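Local coordinates for serine protease inhibitor 4, isoform B (Drosophila melanogaster, PDB 4P0F), which probably inhibits serine and cysteine endopeptidases as a member of the serpin family, at residues 33-38 with 360-365; 331-336 with 371-376; 124-129 with 134-139; 97-100 with 104-107; 48-53 with 73-78. All coordinates share one frame; numbering follows the deposited sequence.

In the fold
Near the N terminus the chain enters interaction 1 at 33-38, and that loop stays open until 360-365. Inside it three short loops close in series. Interaction 5 joins the end of helix 38-49 to helix 71-84, interaction 4 folds the loop before helix 107-115 back on strand 91-100, and interaction 3 sets the turn after strand 120-124 against helix 129-143. Interactions 3 and 4 touch through adjacent strands, V124 N lying 2.9 Å from V99 O. Interaction 2 opens at 331-336, before interaction 1 has closed, and ends at 371-376, so the two cross. They meet inside sheet B, L364 O 2.8 Å from L372 N, and interaction 2 packs the inserted reactive-centre strand against it.

Interaction 1: residues 33-38 with 360-365; sequences NIVFSP and FTYVLV
V35 and Y362 have their CA atoms 9.1 Å apart, too far for backbone pairing, because strand 370-377 runs between them. Strands 35-36 and 360-366 each pair antiparallel with that middle strand, so they point the same way on its two flanks, in what serpin nomenclature calls sheet B, the buried core sheet. F36 is bonded through its backbone to W374 and Y362 to G375. What joins the outer strands directly is one long side chain. Y362 turns its CG into the crowded position between backbone N and carbonyl carbon (chi1 62°), which lays the ring across the middle strand at G375, where no side chain blocks the way. The phenol oxygen then arrives beside V35: Y362 OH is 3.5 Å from V35 CB and 3.6 Å from V35 CG2, the methyl lying anti to the backbone N. The two side chains meet at a slant. On the same face V35 packs on A320 and I322, and Y362 also rests on I322, so this side of the sheet lies against strand 311-324. F36, by contrast, packs on V21 and L25 of helix 6-28. Y362 OH does not bond directly to I34 O. A water does the joining, lying in the plane of the phenol ring at its edge, 2.6 Å from Y362 OH, and donating a hydrogen bond to I34 O at 3.0 Å.

Interaction 2: residues 331-336 with 371-376; sequences AAAATG and PLFWGS
The F373 ring takes the methyl of A331 squarely on one face: A331 CB sits 3.8 Å from the ring centroid and only 11° off the normal, a CH-pi contact. At the ring edge, close to its plane, the backbone of A332 passes by, with A332 C 3.6 Å from F373 CE2. A333 comes in at a slant, A333 CB 3.8 Å from F373 CE2. One phenyl group thus touches three consecutive residues of strand 331-336, with the methyls of A331 and A333 pointing to it while that of A332 turns the other way, onto T144 and I148.

In this cleaved serpin, residues 331-336 belong to the reactive-centre loop, which has entered sheet A as an extra strand between strands 161-174 and 311-324. Strand 373-376 belongs to sheet B and crosses behind it at 105°, the axes 9.3 Å apart at closest. A classic beta bulge, in which L372 and F373 both face L364, marks the corner just before it. With its CG anti to the carbonyl carbon (chi1 -67°), F373 sends the ring toward the inserted strand, and I169 and L364 also pack on it. Putting a serine in place of F373 would probably open a gap beneath A331 and A333 and strand a hydroxyl among apolar groups.

No hydrogen bond crosses between the segments. The alanine backbones are bonded within sheet A, to F171, F321, I169 and K319, so this contact between the sheets rests on apolar packing.

Interaction 3: residues 124-129 with 134-139; sequences VDFSKN and ATINNW
F126 and I136 make the inner half of this contact, V124 and T135 the outer half. Inside, I136 CD1 meets the edge of the F126 ring, close to its plane, at 4.0 Å from CE1, and the two side chains cross at about a right angle. One ring face is already taken by a neighbour two residues earlier, V124 CG2, 3.5 Å above the plane and displaced toward the rim. The outer pair slide past each other in opposite directions and touch through single methyls, V124 CG1 and T135 CG2, again 4.0 Å apart. T135 holds CG2 anti to the backbone N, while OG1 bonds back to Q131 O in its own helix.

F126 is itself part of a type I turn, D125 to K128, whose far corner is the loose side: S127 and K128 are exposed there, and the turn is held by weak bonds such as S127 N to D125 OD1 at 3.1 Å.

Helix 129-143 crosses over sheet A here, as in serpins generally. V124 ends strand 120-124, bonded through its backbone to V99 and D101. F126 packs on M100 and V164, and I136 on F98 and V164, so both side chains fill the layer between the helix and strands 91-100 and 161-174.

Interaction 4: residues 97-100 with 104-107; sequences IFVM and QLRQ
L105 packs back onto V99 and I97 in a purely apolar contact where the chain leaves sheet A, the large central sheet of the serpin fold. Residues 97-100 end strand 91-100; a short loop then turns the chain round, and R106 occupies the N-cap position of helix 107-115. The helix leads on to strand 120-124, which lies parallel to the first and beside it, V99 bonding through its backbone to Q122. The approach across the contact is by side chains alone, since even the nearest backbones, at V99 and Q104, keep their CA atoms 8.0 Å apart.

Residues alternate along the strand. I97 and V99 point to the loop, whereas F98 and M100 point to the opposite face, the one covered by helix 129-143. With CG anti to the carbonyl carbon (chi1 -59°), L105 carries its two methyls toward the strand, where it is the central residue of the contact. Around the trio, I97 also packs on F109 and L113 of helix 107-115, and L105 on L305 and D110. R106 turns elsewhere and bonds through NH1 to G302 O.

The closest touching is done by one methyl. L105 CD2 comes obliquely against both branches of V99, 3.8 Å from CG2 and 4.1 Å from CG1, and at its other neighbour stands 4.2 Å from I97 CD1.

Interaction 5: residues 48-53 with 73-78; sequences ARLGAE and QIAHSF
R49, near the end of helix 38-49, opens the contact with residues 73-78. Its CG lies anti to the backbone N (chi1 -178°), and the chain then bends sharply at chi2 (-94°), which brings its middle across the tip of I74 at about a right angle. I74 CD1 is 3.6 Å from R49 CD and only 3.3 Å from R49 NE, meeting the guanidinium obliquely. The same NE forms a salt bridge with D61 of helix 54-64. L50 follows with a looser touch, its CD2 4.4 Å from A75 CB, and the L50 side chain also packs on F109, L112 and L113 of helix 107-115. The segment then turns away: G51 N bonds to A48 O, and A52 N bonds to R49 O at 2.9 Å, closing a type I turn from R49 to A52. E53 joins the backbone of E300.

On the facing helix, the I74 carbonyl takes a side-chain bond besides weak backbone ones, S77 OG donating to I74 O at 2.6 Å. Across the contact, though, no hydrogen bond passes. The buried arginine is paired with D61, and I74, which also touches D61, probably helps to shield that charge pair from solvent.

Interaction 1: residues 33-38 with 360-365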
# COMPACT_ATOMS: atom_id res chain seq x y z
N ASN A 33 -2.57 -11.47 -8.85
CA ASN A 33 -1.37 -10.68 -8.61
C ASN A 33 -1.66 -9.48 -7.74
O ASN A 33 -1.85 -8.36 -8.21
CB ASN A 33 -0.76 -10.22 -9.93
CG ASN A 33 -0.23 -11.38 -10.75
OD1 ASN A 33 -0.12 -12.50 -10.26
ND2 ASN A 33 0.10 -11.12 -12.00
N ILE A 34 -1.68 -9.71 -6.44
CA ILE A 34 -1.97 -8.66 -5.49
C ILE A 34 -0.88 -7.59 -5.50
O ILE A 34 0.30 -7.90 -5.56
CB ILE A 34 -2.10 -9.27 -4.08
CG1 ILE A 34 -3.32 -10.21 -4.05
CG2 ILE A 34 -2.23 -8.19 -3.01
CD1 ILE A 34 -3.41 -11.06 -2.81
N VAL A 35 -1.29 -6.33 -5.47
CA VAL A 35 -0.37 -5.24 -5.18
C VAL A 35 -1.12 -4.23 -4.34
O VAL A 35 -2.28 -3.97 -4.59
CB VAL A 35 0.22 -4.58 -6.46
CG1 VAL A 35 -0.87 -4.08 -7.41
CG2 VAL A 35 1.17 -3.44 -6.10
N PHE A 36 -0.46 -3.70 -3.32
CA PHE A 36 -1.08 -2.71 -2.45
C PHE A 36 -0.02 -1.89 -1.76
O PHE A 36 1.16 -2.26 -1.74
CB PHE A 36 -2.02 -3.39 -1.43
CG PHE A 36 -1.31 -4.18 -0.33
CD1 PHE A 36 -0.81 -5.43 -0.57
CD2 PHE A 36 -1.22 -3.66 0.95
CE1 PHE A 36 -0.19 -6.16 0.44
CE2 PHE A 36 -0.60 -4.37 1.97
CZ PHE A 36 -0.08 -5.62 1.71
N SER A 37 -0.42 -0.73 -1.24
CA SER A 37 0.46 0.10 -0.44
C SER A 37 0.04 0.04 1.02
O SER A 37 -0.96 0.67 1.40
CB SER A 37 0.45 1.55 -0.91
OG SER A 37 1.20 2.36 -0.03
N PRO A 38 0.78 -0.70 1.84
CA PRO A 38 0.41 -0.74 3.26
C PRO A 38 0.55 0.63 3.91
O PRO A 38 -0.25 0.98 4.80
CB PRO A 38 1.38 -1.76 3.86
CG PRO A 38 2.49 -1.90 2.90
CD PRO A 38 1.94 -1.58 1.54
N PHE A 360 6.48 -15.30 -7.03
CA PHE A 360 7.31 -14.64 -6.03
C PHE A 360 6.58 -13.48 -5.37
O PHE A 360 5.52 -13.04 -5.84
CB PHE A 360 8.64 -14.16 -6.64
CG PHE A 360 8.49 -13.16 -7.76
CD1 PHE A 360 8.44 -11.79 -7.50
CD2 PHE A 360 8.44 -13.58 -9.08
CE1 PHE A 360 8.32 -10.88 -8.54
CE2 PHE A 360 8.32 -12.67 -10.11
CZ PHE A 360 8.26 -11.32 -9.84
N THR A 361 7.13 -13.02 -4.26
CA THR A 361 6.59 -11.86 -3.57
C THR A 361 7.64 -10.75 -3.65
O THR A 361 8.83 -11.01 -3.85
CB THR A 361 6.18 -12.18 -2.11
OG1 THR A 361 5.64 -11.01 -1.49
CG2 THR A 361 7.34 -12.64 -1.32
N TYR A 362 7.19 -9.51 -3.56
CA TYR A 362 8.09 -8.37 -3.67
C TYR A 362 7.61 -7.23 -2.78
O TYR A 362 6.43 -7.13 -2.44
CB TYR A 362 8.21 -7.91 -5.14
CG TYR A 362 6.91 -7.43 -5.73
CD1 TYR A 362 6.48 -6.12 -5.54
CD2 TYR A 362 6.09 -8.29 -6.45
CE1 TYR A 362 5.29 -5.68 -6.06
CE2 TYR A 362 4.88 -7.85 -6.98
CZ TYR A 362 4.49 -6.54 -6.77
OH TYR A 362 3.29 -6.10 -7.28
N VAL A 363 8.56 -6.40 -2.40
CA VAL A 363 8.33 -5.25 -1.53
C VAL A 363 9.15 -4.08 -2.03
O VAL A 363 10.33 -4.23 -2.32
CB VAL A 363 8.72 -5.55 -0.07
CG1 VAL A 363 8.20 -4.43 0.86
CG2 VAL A 363 8.19 -6.90 0.37
N LEU A 364 8.52 -2.92 -2.15
CA LEU A 364 9.26 -1.68 -2.39
C LEU A 364 9.53 -1.07 -1.02
O LEU A 364 8.60 -0.67 -0.30
CB LEU A 364 8.46 -0.70 -3.27
CG LEU A 364 8.19 -1.16 -4.70
CD1 LEU A 364 7.48 -0.07 -5.51
CD2 LEU A 364 9.48 -1.53 -5.39
N VAL A 365 10.81 -1.05 -0.64
CA VAL A 365 11.21 -0.77 0.73
C VAL A 365 12.11 0.45 0.82
O VAL A 365 13.04 0.61 0.02
CB VAL A 365 11.94 -1.98 1.37
CG1 VAL A 365 11.01 -3.14 1.51
CG2 VAL A 365 13.13 -2.39 0.55
O HOH W 1 1.64 -7.89 -8.21

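Interaction 2: residues 331-336 with 371-376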
# COMPACT_ATOMS: atom_id res chain seq x y z
N ALA A 331 4.94 2.99 -9.59
CA ALA A 331 3.88 2.43 -8.78
C ALA A 331 3.04 3.55 -8.20
O ALA A 331 3.53 4.65 -7.99
CB ALA A 331 4.44 1.57 -7.66
N ALA A 332 1.78 3.25 -7.94
CA ALA A 332 0.88 4.22 -7.35
C ALA A 332 -0.20 3.49 -6.58
O ALA A 332 -0.53 2.35 -6.89
CB ALA A 332 0.27 5.12 -8.40
N ALA A 333 -0.76 4.17 -5.59
CA ALA A 333 -1.89 3.62 -4.87
C ALA A 333 -2.67 4.76 -4.24
O ALA A 333 -2.15 5.86 -4.07
CB ALA A 333 -1.43 2.64 -3.81
N ALA A 334 -3.91 4.47 -3.88
CA ALA A 334 -4.68 5.40 -3.07
C ALA A 334 -5.65 4.62 -2.20
O ALA A 334 -6.08 3.53 -2.57
CB ALA A 334 -5.42 6.42 -3.95
N THR A 335 -5.96 5.20 -1.04
CA THR A 335 -6.92 4.65 -0.11
C THR A 335 -7.95 5.73 0.23
O THR A 335 -7.58 6.84 0.58
CB THR A 335 -6.26 4.15 1.18
OG1 THR A 335 -5.16 3.28 0.88
CG2 THR A 335 -7.27 3.40 2.04
N GLY A 336 -9.23 5.39 0.07
CA GLY A 336 -10.31 6.30 0.40
C GLY A 336 -11.22 5.67 1.43
O GLY A 336 -11.68 4.55 1.26
N PRO A 371 8.01 -0.53 4.39
CA PRO A 371 7.43 -0.96 3.11
C PRO A 371 6.41 0.03 2.56
O PRO A 371 5.48 0.41 3.26
CB PRO A 371 6.78 -2.29 3.46
CG PRO A 371 6.41 -2.16 4.88
CD PRO A 371 7.39 -1.23 5.52
N LEU A 372 6.61 0.45 1.32
CA LEU A 372 5.69 1.40 0.67
C LEU A 372 4.69 0.67 -0.21
O LEU A 372 3.52 1.06 -0.29
CB LEU A 372 6.47 2.42 -0.15
CG LEU A 372 7.35 3.37 0.66
CD1 LEU A 372 8.20 4.24 -0.25
CD2 LEU A 372 6.52 4.22 1.62
N PHE A 373 5.16 -0.38 -0.87
CA PHE A 373 4.33 -1.25 -1.69
C PHE A 373 4.71 -2.70 -1.41
O PHE A 373 5.86 -3.01 -1.08
CB PHE A 373 4.49 -0.96 -3.20
CG PHE A 373 3.98 0.37 -3.62
CD1 PHE A 373 4.77 1.50 -3.51
CD2 PHE A 373 2.71 0.50 -4.14
CE1 PHE A 373 4.30 2.73 -3.90
CE2 PHE A 373 2.24 1.74 -4.53
CZ PHE A 373 3.04 2.85 -4.39
N TRP A 374 3.73 -3.58 -1.56
CA TRP A 374 3.89 -5.00 -1.30
C TRP A 374 3.04 -5.76 -2.31
O TRP A 374 1.91 -5.36 -2.59
CB TRP A 374 3.46 -5.32 0.13
CG TRP A 374 3.95 -6.60 0.69
CD1 TRP A 374 3.69 -7.85 0.21
CD2 TRP A 374 4.75 -6.78 1.86
NE1 TRP A 374 4.30 -8.80 1.00
CE2 TRP A 374 4.96 -8.17 2.02
CE3 TRP A 374 5.33 -5.91 2.79
CZ2 TRP A 374 5.71 -8.69 3.07
CZ3 TRP A 374 6.07 -6.43 3.83
CH2 TRP A 374 6.26 -7.81 3.96
N GLY A 375 3.57 -6.84 -2.88
CA GLY A 375 2.78 -7.59 -3.83
C GLY A 375 3.26 -8.99 -4.11
O GLY A 375 4.26 -9.46 -3.56
N SER A 376 2.50 -9.65 -4.97
CA SER A 376 2.75 -11.01 -5.43
C SER A 376 2.66 -11.08 -6.94
O SER A 376 1.82 -10.43 -7.55
CB SER A 376 1.71 -11.98 -4.86
OG SER A 376 1.89 -12.21 -3.49

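Interaction 3: residues 124-129 with 134-139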
# COMPACT_ATOMS: atom_id res chain seq x y z
N VAL A 124 -17.29 19.51 -0.24
CA VAL A 124 -17.97 18.99 -1.43
C VAL A 124 -19.44 18.69 -1.12
O VAL A 124 -19.80 18.53 0.05
CB VAL A 124 -17.29 17.71 -1.98
CG1 VAL A 124 -15.83 17.97 -2.33
CG2 VAL A 124 -17.41 16.57 -0.98
N ASP A 125 -20.26 18.60 -2.15
CA ASP A 125 -21.68 18.29 -1.99
C ASP A 125 -21.93 16.82 -2.31
O ASP A 125 -22.09 16.46 -3.48
CB ASP A 125 -22.53 19.20 -2.89
CG ASP A 125 -24.02 19.01 -2.67
OD1 ASP A 125 -24.41 18.08 -1.94
OD2 ASP A 125 -24.81 19.79 -3.25
N PHE A 126 -21.96 15.97 -1.29
CA PHE A 126 -22.13 14.53 -1.50
C PHE A 126 -23.53 14.14 -1.99
O PHE A 126 -23.71 13.03 -2.50
CB PHE A 126 -21.81 13.76 -0.21
CG PHE A 126 -20.34 13.71 0.12
CD1 PHE A 126 -19.43 13.10 -0.73
CD2 PHE A 126 -19.86 14.23 1.32
CE1 PHE A 126 -18.09 13.04 -0.41
CE2 PHE A 126 -18.52 14.18 1.65
CZ PHE A 126 -17.63 13.58 0.78
N SER A 127 -24.51 15.02 -1.85
CA SER A 127 -25.83 14.78 -2.42
C SER A 127 -25.74 14.76 -3.94
O SER A 127 -26.47 14.03 -4.61
CB SER A 127 -26.83 15.84 -1.96
OG SER A 127 -26.97 15.79 -0.56
N LYS A 128 -24.82 15.56 -4.47
CA LYS A 128 -24.50 15.51 -5.88
C LYS A 128 -23.33 14.56 -6.01
O LYS A 128 -22.19 14.97 -6.20
CB LYS A 128 -24.15 16.89 -6.42
CG LYS A 128 -25.31 17.87 -6.40
CD LYS A 128 -24.85 19.27 -6.79
CE LYS A 128 -26.01 20.26 -6.72
NZ LYS A 128 -25.57 21.66 -6.95
N ASN A 129 -23.63 13.27 -5.89
CA ASN A 129 -22.60 12.29 -5.62
C ASN A 129 -21.69 12.02 -6.82
O ASN A 129 -20.53 11.67 -6.65
CB ASN A 129 -23.23 10.99 -5.12
CG ASN A 129 -24.28 10.45 -6.05
OD1 ASN A 129 -25.10 11.19 -6.58
ND2 ASN A 129 -24.27 9.13 -6.25
N ALA A 134 -16.28 12.74 -8.73
CA ALA A 134 -15.39 13.27 -9.76
C ALA A 134 -14.33 14.17 -9.12
O ALA A 134 -13.17 14.10 -9.48
CB ALA A 134 -16.18 14.04 -10.82
N THR A 135 -14.73 15.00 -8.16
CA THR A 135 -13.79 15.87 -7.46
C THR A 135 -12.71 15.05 -6.74
O THR A 135 -11.51 15.32 -6.88
CB THR A 135 -14.52 16.78 -6.46
OG1 THR A 135 -15.35 17.67 -7.19
CG2 THR A 135 -13.54 17.59 -5.62
N ILE A 136 -13.14 14.05 -5.99
CA ILE A 136 -12.22 13.17 -5.28
C ILE A 136 -11.32 12.41 -6.25
O ILE A 136 -10.09 12.37 -6.10
CB ILE A 136 -12.99 12.16 -4.39
CG1 ILE A 136 -13.72 12.92 -3.27
CG2 ILE A 136 -12.05 11.10 -3.82
CD1 ILE A 136 -14.86 12.13 -2.60
N ASN A 137 -11.93 11.83 -7.27
CA ASN A 137 -11.21 10.92 -8.14
C ASN A 137 -10.26 11.68 -9.06
O ASN A 137 -9.19 11.17 -9.41
CB ASN A 137 -12.19 10.08 -8.93
CG ASN A 137 -12.93 9.09 -8.04
OD1 ASN A 137 -12.45 8.75 -6.95
ND2 ASN A 137 -14.09 8.63 -8.48
N ASN A 138 -10.63 12.90 -9.43
CA ASN A 138 -9.74 13.73 -10.22
C ASN A 138 -8.51 14.14 -9.42
O ASN A 138 -7.40 14.19 -9.95
CB ASN A 138 -10.49 14.96 -10.74
CG ASN A 138 -11.48 14.61 -11.84
OD1 ASN A 138 -11.44 13.53 -12.41
ND2 ASN A 138 -12.38 15.55 -12.14
N TRP A 139 -8.70 14.41 -8.13
CA TRP A 139 -7.59 14.76 -7.26
C TRP A 139 -6.65 13.56 -7.16
O TRP A 139 -5.43 13.70 -7.30
CB TRP A 139 -8.09 15.19 -5.87
CG TRP A 139 -6.97 15.55 -4.93
CD1 TRP A 139 -6.34 16.75 -4.84
CD2 TRP A 139 -6.34 14.68 -3.97
NE1 TRP A 139 -5.35 16.69 -3.88
CE2 TRP A 139 -5.33 15.43 -3.34
CE3 TRP A 139 -6.53 13.35 -3.60
CZ2 TRP A 139 -4.52 14.89 -2.34
CZ3 TRP A 139 -5.71 12.81 -2.62
CH2 TRP A 139 -4.72 13.59 -2.00

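Interaction 4: residues 97-100 with 104-107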
# COMPACT_ATOMS: atom_id res chain seq x y z
N ILE A 97 -8.78 15.58 2.84
CA ILE A 97 -10.08 15.23 3.36
C ILE A 97 -11.14 16.04 2.60
O ILE A 97 -10.95 17.22 2.31
CB ILE A 97 -10.19 15.49 4.89
CG1 ILE A 97 -11.54 14.99 5.41
CG2 ILE A 97 -9.99 16.97 5.22
CD1 ILE A 97 -11.63 14.95 6.95
N PHE A 98 -12.23 15.36 2.27
CA PHE A 98 -13.34 15.98 1.55
C PHE A 98 -14.56 15.93 2.46
O PHE A 98 -14.96 14.85 2.89
CB PHE A 98 -13.59 15.26 0.23
CG PHE A 98 -12.39 15.20 -0.68
CD1 PHE A 98 -11.47 14.17 -0.56
CD2 PHE A 98 -12.20 16.17 -1.65
CE1 PHE A 98 -10.38 14.11 -1.40
CE2 PHE A 98 -11.10 16.12 -2.49
CZ PHE A 98 -10.19 15.08 -2.37
N VAL A 99 -15.13 17.10 2.75
CA VAL A 99 -16.12 17.24 3.82
C VAL A 99 -17.46 17.74 3.28
O VAL A 99 -17.50 18.68 2.48
CB VAL A 99 -15.62 18.22 4.90
CG1 VAL A 99 -16.59 18.27 6.11
CG2 VAL A 99 -14.21 17.82 5.35
N MET A 100 -18.54 17.10 3.71
CA MET A 100 -19.90 17.50 3.33
C MET A 100 -20.09 19.01 3.51
O MET A 100 -19.79 19.55 4.58
CB MET A 100 -20.92 16.72 4.17
CG MET A 100 -22.40 17.02 3.91
SD MET A 100 -23.00 16.31 2.36
CE MET A 100 -22.56 17.56 1.26
N GLN A 104 -18.58 21.46 9.70
CA GLN A 104 -17.28 21.96 10.13
C GLN A 104 -16.54 20.87 10.89
O GLN A 104 -17.12 20.18 11.73
CB GLN A 104 -17.44 23.19 11.01
CG GLN A 104 -18.22 24.31 10.36
CD GLN A 104 -18.14 25.59 11.15
OE1 GLN A 104 -19.04 25.93 11.92
NE2 GLN A 104 -17.04 26.32 10.97
N LEU A 105 -15.26 20.72 10.58
CA LEU A 105 -14.40 19.82 11.34
C LEU A 105 -14.18 20.37 12.74
O LEU A 105 -14.19 21.58 12.94
CB LEU A 105 -13.05 19.65 10.65
CG LEU A 105 -13.06 19.11 9.22
CD1 LEU A 105 -11.64 18.90 8.75
CD2 LEU A 105 -13.84 17.81 9.12
N ARG A 106 -13.98 19.48 13.71
CA ARG A 106 -13.55 19.92 15.03
C ARG A 106 -12.13 20.45 14.93
O ARG A 106 -11.35 19.98 14.11
CB ARG A 106 -13.65 18.78 16.03
CG ARG A 106 -15.08 18.34 16.26
CD ARG A 106 -15.24 17.41 17.44
NE ARG A 106 -15.03 18.08 18.72
CZ ARG A 106 -15.19 17.49 19.91
NH1 ARG A 106 -15.58 16.23 19.99
NH2 ARG A 106 -14.98 18.18 21.02
N GLN A 107 -11.80 21.43 15.77
CA GLN A 107 -10.52 22.12 15.67
C GLN A 107 -9.31 21.18 15.80
O GLN A 107 -8.39 21.25 14.99
CB GLN A 107 -10.43 23.22 16.73
CG GLN A 107 -9.18 24.09 16.59
CD GLN A 107 -9.09 25.16 17.66
OE1 GLN A 107 -10.09 25.56 18.24
NE2 GLN A 107 -7.87 25.62 17.92

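Interaction 5: residues 48-53 with 73-78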
# COMPACT_ATOMS: atom_id res chain seq x y z
N ALA A 48 -8.26 8.64 10.20
CA ALA A 48 -9.61 8.41 10.73
C ALA A 48 -9.55 8.23 12.23
O ALA A 48 -10.41 8.74 12.95
CB ALA A 48 -10.25 7.21 10.07
N ARG A 49 -8.51 7.56 12.73
CA ARG A 49 -8.40 7.34 14.17
C ARG A 49 -8.35 8.65 14.96
O ARG A 49 -8.80 8.70 16.12
CB ARG A 49 -7.16 6.48 14.49
CG ARG A 49 -7.00 6.18 15.97
CD ARG A 49 -6.10 7.17 16.66
NE ARG A 49 -6.03 6.96 18.11
CZ ARG A 49 -6.75 7.60 19.02
NH1 ARG A 49 -7.67 8.52 18.68
NH2 ARG A 49 -6.56 7.32 20.30
N LEU A 50 -7.81 9.71 14.36
CA LEU A 50 -7.73 11.00 15.04
C LEU A 50 -9.10 11.52 15.46
O LEU A 50 -9.22 12.31 16.40
CB LEU A 50 -7.07 12.06 14.16
CG LEU A 50 -5.65 11.80 13.67
CD1 LEU A 50 -5.20 13.02 12.87
CD2 LEU A 50 -4.70 11.50 14.83
N GLY A 51 -10.13 11.09 14.74
CA GLY A 51 -11.49 11.51 15.02
C GLY A 51 -12.30 10.48 15.79
O GLY A 51 -13.49 10.69 16.05
N ALA A 52 -11.66 9.37 16.16
CA ALA A 52 -12.33 8.27 16.85
C ALA A 52 -12.20 8.39 18.36
O ALA A 52 -11.31 9.06 18.88
CB ALA A 52 -11.76 6.93 16.37
N GLU A 53 -13.12 7.73 19.06
CA GLU A 53 -13.15 7.74 20.51
C GLU A 53 -13.34 6.33 21.04
O GLU A 53 -13.68 5.41 20.29
CB GLU A 53 -14.29 8.63 21.01
CG GLU A 53 -14.15 10.08 20.64
CD GLU A 53 -15.16 10.95 21.35
OE1 GLU A 53 -15.97 11.61 20.68
OE2 GLU A 53 -15.15 10.97 22.60
N GLN A 73 0.65 12.22 19.57
CA GLN A 73 1.86 11.42 19.38
C GLN A 73 1.74 10.56 18.12
O GLN A 73 2.70 10.38 17.37
CB GLN A 73 2.13 10.56 20.61
CG GLN A 73 2.47 11.39 21.85
CD GLN A 73 2.82 10.55 23.05
OE1 GLN A 73 2.65 9.33 23.05
NE2 GLN A 73 3.33 11.20 24.10
N ILE A 74 0.55 10.03 17.88
CA ILE A 74 0.30 9.25 16.66
C ILE A 74 0.52 10.13 15.44
O ILE A 74 1.23 9.75 14.50
CB ILE A 74 -1.13 8.69 16.64
CG1 ILE A 74 -1.31 7.63 17.73
CG2 ILE A 74 -1.48 8.11 15.28
CD1 ILE A 74 -2.77 7.27 17.97
N ALA A 75 -0.09 11.31 15.46
CA ALA A 75 0.00 12.23 14.33
C ALA A 75 1.46 12.59 14.07
O ALA A 75 1.91 12.61 12.92
CB ALA A 75 -0.82 13.48 14.60
N HIS A 76 2.19 12.87 15.13
CA HIS A 76 3.59 13.25 14.98
C HIS A 76 4.41 12.13 14.36
O HIS A 76 5.35 12.39 13.60
CB HIS A 76 4.19 13.64 16.33
CG HIS A 76 5.54 14.28 16.20
ND1 HIS A 76 5.73 15.47 15.54
CD2 HIS A 76 6.76 13.87 16.63
CE1 HIS A 76 7.02 15.78 15.58
NE2 HIS A 76 7.66 14.83 16.24
N SER A 77 4.06 10.88 14.64
CA SER A 77 4.84 9.76 14.13
C SER A 77 4.71 9.67 12.61
O SER A 77 5.66 9.31 11.91
CB SER A 77 4.43 8.43 14.79
OG SER A 77 3.17 7.96 14.34
N PHE A 78 3.53 10.03 12.09
CA PHE A 78 3.32 10.05 10.65
C PHE A 78 3.95 11.28 10.02
O PHE A 78 4.47 11.21 8.91
CB PHE A 78 1.82 9.99 10.31
CG PHE A 78 1.25 8.61 10.42
CD1 PHE A 78 0.85 8.11 11.65
CD2 PHE A 78 1.17 7.78 9.32
CE1 PHE A 78 0.35 6.83 11.77
CE2 PHE A 78 0.67 6.50 9.43
CZ PHE A 78 0.26 6.03 10.66